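Local coordinates for protein of unknown function with a Fic domain (PDB 3CUC) that is of unknown function but belongs to the Fic/DOC family, as a largely helical protein built around a Fic domain, at residues 41-46 against 224-229; 165-170 against 179-184. One frame throughout, in Å; residues are numbered along the deposited sequence.

From the N terminus, helix 22-42 runs into the turn at 41-46, one half of contact 1. The chain then builds helices 50-59, 68-89 and 97-107 and a small two-stranded antiparallel sheet before reaching helix 156-173. Contact 2 closes a short loop there, pairing 165-170 with 179-184 of the next helix. Helix 199-213 follows, and at the start of helix 226-240 residues 224-229 return to the first turn, closing a loop of 177 residues that encloses contact 2 entirely. The contacts lie on opposite sides of the chain's centre, their own centres 24 Å apart; helices 199-213 and 256-277 touch both.

Contact 1. Residues 41-46 against 224-229; sequences NHLEGN and EDKSNY
Leu43, in the type I turn His42-Gly45 by which helix 22-42 gives way to loop, meets the first turn of helix 226-240 at Lys226, with Leu43 CA and Lys226 CA 6.7 Å apart. The turn is a Schellman motif: Asn46 N bonds to Asn41 O and Gly45 N to His42 O, while Gly45, at positive phi, is the C-prime residue that lets the chain leave the helix. Asn41 O also takes the N-H of Glu44, so two donors grip it from opposite faces of its carbonyl plane.

Across the contact, the leucine and the lysine run alongside one another, heading opposite ways. The lysine sets off with CG anti to its backbone N (chi1 178°) and stays extended to the ammonium, laying its methylenes against the leucine. Leu43 CD2 rests 3.7 Å from Lys226 CB, and Lys226 NZ goes on to donate a hydrogen bond to Leu43 O at 2.8 Å. The ammonium approaches at a C=O...N angle of 156°, tilted 20° from the carbonyl plane. The same methyl, Leu43 CD2, also meets the Tyr229 ring obliquely, 4.1 Å from Tyr229 CD2. The tyrosine hydroxyl looks elsewhere, bonding to His186 and Arg204.

Arg204, on helix 199-213, also packs against Leu43 and forms a salt bridge with Glu44 OE2. The sequence around Glu44 and Gly45 resembles the inhibitory-helix motif of Fic proteins, and the pairing of Glu44 with Arg204, an arginine of the Fic motif, is that expected of an inhibitory glutamate, though nothing here tests it.

Chemically, one lysine does two jobs: its aliphatic part covers a buried leucine while its charge holds a main-chain carbonyl in the turn that ends the helix, where a positive group would probably be favoured by the helix dipole.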
loop_
_atom_site.group_PDB
_atom_site.type_symbol
_atom_site.label_atom_id
_atom_site.label_comp_id
_atom_site.label_asym_id
_atom_site.label_seq_id
_atom_site.Cartn_x
_atom_site.Cartn_y
_atom_site.Cartn_z
ATOM N N ASN A 41 -0.031 -9.665 -0.680
ATOM C CA ASN A 41 -1.036 -10.688 -0.976
ATOM C C ASN A 41 -1.168 -11.736 0.132
ATOM O O ASN A 41 -2.260 -12.233 0.401
ATOM C CB ASN A 41 -0.732 -11.376 -2.310
ATOM C CG ASN A 41 -1.026 -10.493 -3.504
ATOM O OD1 ASN A 41 -0.118 -9.909 -4.089
ATOM N ND2 ASN A 41 -2.303 -10.389 -3.872
ATOM N N HIS A 42 -0.060 -12.066 0.780
ATOM C CA HIS A 42 -0.100 -13.034 1.870
ATOM C C HIS A 42 -0.917 -12.504 3.048
ATOM O O HIS A 42 -1.623 -13.268 3.697
ATOM C CB HIS A 42 1.306 -13.411 2.332
ATOM C CG HIS A 42 1.449 -14.856 2.683
ATOM N ND1 HIS A 42 1.725 -15.819 1.739
ATOM C CD2 HIS A 42 1.341 -15.505 3.864
ATOM C CE1 HIS A 42 1.789 -17.000 2.324
ATOM N NE2 HIS A 42 1.564 -16.838 3.615
ATOM N N LEU A 43 -0.821 -11.201 3.307
ATOM C CA LEU A 43 -1.630 -10.541 4.343
ATOM C C LEU A 43 -3.139 -10.796 4.167
ATOM O O LEU A 43 -3.885 -10.823 5.142
ATOM C CB LEU A 43 -1.357 -9.021 4.362
ATOM C CG LEU A 43 -0.104 -8.503 5.081
ATOM C CD1 LEU A 43 0.270 -7.124 4.565
ATOM C CD2 LEU A 43 -0.318 -8.471 6.591
ATOM N N GLU A 44 -3.582 -10.984 2.925
ATOM C CA GLU A 44 -4.999 -11.179 2.630
ATOM C C GLU A 44 -5.333 -12.653 2.361
ATOM O O GLU A 44 -6.389 -12.959 1.811
ATOM C CB GLU A 44 -5.411 -10.316 1.425
ATOM C CG GLU A 44 -5.027 -8.830 1.530
ATOM C CD GLU A 44 -5.687 -8.113 2.710
ATOM O OE1 GLU A 44 -6.767 -8.554 3.149
ATOM O OE2 GLU A 44 -5.127 -7.106 3.204
ATOM N N GLY A 45 -4.436 -13.562 2.743
ATOM C CA GLY A 45 -4.700 -15.002 2.657
ATOM C C GLY A 45 -4.261 -15.743 1.396
ATOM O O GLY A 45 -4.588 -16.917 1.227
ATOM N N ASN A 46 -3.528 -15.080 0.501
ATOM C CA ASN A 46 -2.936 -15.769 -0.655
ATOM C C ASN A 46 -1.915 -16.790 -0.169
ATOM O O ASN A 46 -0.993 -16.445 0.578
ATOM C CB ASN A 46 -2.247 -14.779 -1.586
ATOM C CG ASN A 46 -1.787 -15.419 -2.893
ATOM O OD1 ASN A 46 -1.239 -16.522 -2.903
ATOM N ND2 ASN A 46 -2.002 -14.717 -4.001
ATOM N N GLU A 224 4.284 -11.516 8.304
ATOM C CA GLU A 224 4.649 -12.031 9.626
ATOM C C GLU A 224 4.317 -11.045 10.742
ATOM O O GLU A 224 4.145 -11.444 11.883
ATOM C CB GLU A 224 6.130 -12.399 9.667
ATOM C CG GLU A 224 6.428 -13.641 8.837
ATOM C CD GLU A 224 7.904 -13.852 8.581
ATOM O OE1 GLU A 224 8.537 -12.972 7.948
ATOM O OE2 GLU A 224 8.422 -14.911 8.998
ATOM N N ASP A 225 4.211 -9.763 10.405
ATOM C CA ASP A 225 3.903 -8.719 11.381
ATOM C C ASP A 225 2.423 -8.287 11.327
ATOM O O ASP A 225 2.078 -7.186 11.774
ATOM C CB ASP A 225 4.823 -7.512 11.125
ATOM C CG ASP A 225 4.954 -6.603 12.333
ATOM O OD1 ASP A 225 5.125 -7.126 13.457
ATOM O OD2 ASP A 225 4.897 -5.366 12.159
ATOM N N LYS A 226 1.561 -9.159 10.799
ATOM C CA LYS A 226 0.156 -8.819 10.529
ATOM C C LYS A 226 -0.617 -8.367 11.756
ATOM O O LYS A 226 -1.363 -7.390 11.700
ATOM C CB LYS A 226 -0.581 -10.010 9.896
ATOM C CG LYS A 226 -2.075 -9.767 9.610
ATOM C CD LYS A 226 -2.678 -10.877 8.740
ATOM C CE LYS A 226 -4.144 -10.602 8.421
ATOM N NZ LYS A 226 -4.786 -11.712 7.666
ATOM N N SER A 227 -0.461 -9.089 12.858
ATOM C CA SER A 227 -1.212 -8.771 14.066
ATOM C C SER A 227 -0.789 -7.406 14.612
ATOM O O SER A 227 -1.623 -6.624 15.054
ATOM C CB SER A 227 -1.028 -9.861 15.121
ATOM O OG SER A 227 0.302 -9.865 15.601
ATOM N N ASN A 228 0.509 -7.125 14.558
ATOM C CA ASN A 228 1.037 -5.832 14.979
ATOM C C ASN A 228 0.483 -4.689 14.120
ATOM O O ASN A 228 0.104 -3.633 14.621
ATOM C CB ASN A 228 2.558 -5.851 14.883
ATOM C CG ASN A 228 3.192 -4.709 15.619
ATOM O OD1 ASN A 228 3.106 -4.636 16.839
ATOM N ND2 ASN A 228 3.840 -3.806 14.884
ATOM N N TYR A 229 0.458 -4.928 12.813
ATOM C CA TYR A 229 -0.083 -4.000 11.818
ATOM C C TYR A 229 -1.561 -3.703 12.100
ATOM O O TYR A 229 -1.966 -2.542 12.180
ATOM C CB TYR A 229 0.134 -4.638 10.436
ATOM C CG TYR A 229 -0.495 -3.980 9.228
ATOM C CD1 TYR A 229 -0.483 -2.601 9.058
ATOM C CD2 TYR A 229 -1.043 -4.763 8.210
ATOM C CE1 TYR A 229 -1.037 -2.014 7.923
ATOM C CE2 TYR A 229 -1.598 -4.191 7.080
ATOM C CZ TYR A 229 -1.589 -2.813 6.944
ATOM O OH TYR A 229 -2.127 -2.221 5.832
#

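Contact 2. Residues 165-170 against 179-184; sequences DWYNLE and VELAAL
Trp166, Tyr167 and Glu170 face Leu181 and Leu184 across an antiparallel helical hairpin within the Fic domain, helix 156-173 turning back into helix 178-192. The short segments run almost exactly antiparallel, at 178°, with their axes 11.3 Å apart, a gap filled by two large rings and two leucines.

Leu181 is the main bump. Its branched end enters the hollow between the two aromatic rings, with the foot of Glu170 as a third wall. Leu181 CD1 touches all three walls, 3.8 Å from Trp166 CH2 and as far from Glu170 CB, and Leu181 CD2 goes to Tyr167 alone, 3.5 Å from Tyr167 CE1. The leucine lies roughly square to the tyrosine side chain.

In return, the benzo end of Trp166 reaches over to Leu184, to which it too stands nearly perpendicular; Trp166 CZ2 sits 3.8 Å from Leu184 CD2. The indole additionally makes a cation-pi contact with Arg188, one turn beyond Leu184 on helix 178-192. Tyr167 also packs on Phe209 and Val210 of helix 199-213.

With chi1 at -70°, Glu170 CG swings beside its own backbone N and lies 3.3 Å above one face of the Trp166 ring, offset toward the rim.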
loop_
_atom_site.group_PDB
_atom_site.type_symbol
_atom_site.label_atom_id
_atom_site.label_comp_id
_atom_site.label_asym_id
_atom_site.label_seq_id
_atom_site.Cartn_x
_atom_site.Cartn_y
_atom_site.Cartn_z
ATOM N N ASP A 165 -9.841 14.698 -3.439
ATOM C CA ASP A 165 -9.755 16.155 -3.338
ATOM C C ASP A 165 -8.860 16.547 -2.166
ATOM O O ASP A 165 -8.007 17.421 -2.304
ATOM C CB ASP A 165 -11.142 16.796 -3.180
ATOM C CG ASP A 165 -12.007 16.675 -4.437
ATOM O OD1 ASP A 165 -11.602 15.988 -5.404
ATOM O OD2 ASP A 165 -13.111 17.262 -4.451
ATOM N N TRP A 166 -9.044 15.889 -1.023
ATOM C CA TRP A 166 -8.217 16.161 0.149
ATOM C C TRP A 166 -6.742 15.877 -0.139
ATOM O O TRP A 166 -5.866 16.686 0.194
ATOM C CB TRP A 166 -8.668 15.337 1.364
ATOM C CG TRP A 166 -7.590 15.243 2.401
ATOM C CD1 TRP A 166 -7.252 16.189 3.318
ATOM C CD2 TRP A 166 -6.672 14.161 2.582
ATOM N NE1 TRP A 166 -6.193 15.759 4.076
ATOM C CE2 TRP A 166 -5.817 14.514 3.644
ATOM C CE3 TRP A 166 -6.494 12.923 1.951
ATOM C CZ2 TRP A 166 -4.800 13.672 4.098
ATOM C CZ3 TRP A 166 -5.482 12.089 2.398
ATOM C CH2 TRP A 166 -4.649 12.466 3.464
ATOM N N TYR A 167 -6.476 14.717 -0.742
ATOM C CA TYR A 167 -5.103 14.274 -0.976
ATOM C C TYR A 167 -4.359 15.287 -1.841
ATOM O O TYR A 167 -3.296 15.786 -1.467
ATOM C CB TYR A 167 -5.067 12.887 -1.637
ATOM C CG TYR A 167 -3.683 12.514 -2.104
ATOM C CD1 TYR A 167 -2.755 11.960 -1.222
ATOM C CD2 TYR A 167 -3.281 12.756 -3.415
ATOM C CE1 TYR A 167 -1.462 11.642 -1.639
ATOM C CE2 TYR A 167 -1.993 12.443 -3.842
ATOM C CZ TYR A 167 -1.088 11.887 -2.950
ATOM O OH TYR A 167 0.189 11.578 -3.366
ATOM N N ASN A 168 -4.944 15.591 -2.992
ATOM C CA ASN A 168 -4.330 16.497 -3.951
ATOM C C ASN A 168 -4.162 17.925 -3.407
ATOM O O ASN A 168 -3.279 18.664 -3.849
ATOM C CB ASN A 168 -5.138 16.506 -5.251
ATOM C CG ASN A 168 -5.151 15.145 -5.945
ATOM O OD1 ASN A 168 -4.105 14.555 -6.205
ATOM N ND2 ASN A 168 -6.338 14.651 -6.248
ATOM N N LEU A 169 -5.002 18.313 -2.451
ATOM C CA LEU A 169 -4.849 19.609 -1.799
ATOM C C LEU A 169 -3.618 19.595 -0.901
ATOM O O LEU A 169 -2.861 20.564 -0.869
ATOM C CB LEU A 169 -6.085 19.964 -0.972
ATOM C CG LEU A 169 -6.196 21.459 -0.656
ATOM C CD1 LEU A 169 -6.853 22.185 -1.824
ATOM C CD2 LEU A 169 -6.967 21.694 0.633
ATOM N N GLU A 170 -3.428 18.496 -0.171
ATOM C CA GLU A 170 -2.237 18.316 0.654
ATOM C C GLU A 170 -0.979 18.297 -0.210
ATOM O O GLU A 170 0.026 18.907 0.139
ATOM C CB GLU A 170 -2.332 17.030 1.485
ATOM C CG GLU A 170 -3.363 17.084 2.603
ATOM C CD GLU A 170 -3.131 18.233 3.562
ATOM O OE1 GLU A 170 -1.962 18.579 3.818
ATOM O OE2 GLU A 170 -4.125 18.790 4.059
ATOM N N VAL A 179 5.746 10.462 4.320
ATOM C CA VAL A 179 5.380 9.352 5.212
ATOM C C VAL A 179 4.045 9.644 5.887
ATOM O O VAL A 179 3.174 8.772 5.963
ATOM C CB VAL A 179 6.461 9.078 6.283
ATOM C CG1 VAL A 179 6.059 7.910 7.180
ATOM C CG2 VAL A 179 7.790 8.782 5.614
ATOM N N GLU A 180 3.890 10.881 6.360
ATOM C CA GLU A 180 2.645 11.326 6.984
ATOM C C GLU A 180 1.476 11.255 6.006
ATOM O O GLU A 180 0.432 10.684 6.321
ATOM C CB GLU A 180 2.783 12.763 7.495
ATOM C CG GLU A 180 3.688 12.916 8.710
ATOM C CD GLU A 180 4.064 14.365 8.994
ATOM O OE1 GLU A 180 3.853 15.237 8.122
ATOM O OE2 GLU A 180 4.581 14.632 10.099
ATOM N N LEU A 181 1.659 11.841 4.826
ATOM C CA LEU A 181 0.607 11.887 3.815
ATOM C C LEU A 181 0.224 10.472 3.393
ATOM O O LEU A 181 -0.960 10.170 3.220
ATOM C CB LEU A 181 1.050 12.715 2.596
ATOM C CG LEU A 181 0.046 12.847 1.437
ATOM C CD1 LEU A 181 -1.295 13.376 1.914
ATOM C CD2 LEU A 181 0.594 13.729 0.328
ATOM N N ALA A 182 1.232 9.613 3.238
ATOM C CA ALA A 182 1.012 8.215 2.884
ATOM C C ALA A 182 0.237 7.504 3.986
ATOM O O ALA A 182 -0.720 6.789 3.706
ATOM C CB ALA A 182 2.335 7.508 2.624
ATOM N N ALA A 183 0.641 7.712 5.236
ATOM C CA ALA A 183 -0.026 7.073 6.372
ATOM C C ALA A 183 -1.488 7.477 6.448
ATOM O O ALA A 183 -2.355 6.634 6.646
ATOM C CB ALA A 183 0.679 7.418 7.674
ATOM N N LEU A 184 -1.755 8.766 6.274
ATOM C CA LEU A 184 -3.112 9.292 6.400
ATOM C C LEU A 184 -3.985 8.891 5.215
ATOM O O LEU A 184 -5.168 8.610 5.396
ATOM C CB LEU A 184 -3.090 10.814 6.571
ATOM C CG LEU A 184 -4.255 11.477 7.312
ATOM C CD1 LEU A 184 -4.664 10.710 8.571
ATOM C CD2 LEU A 184 -3.870 12.903 7.671
#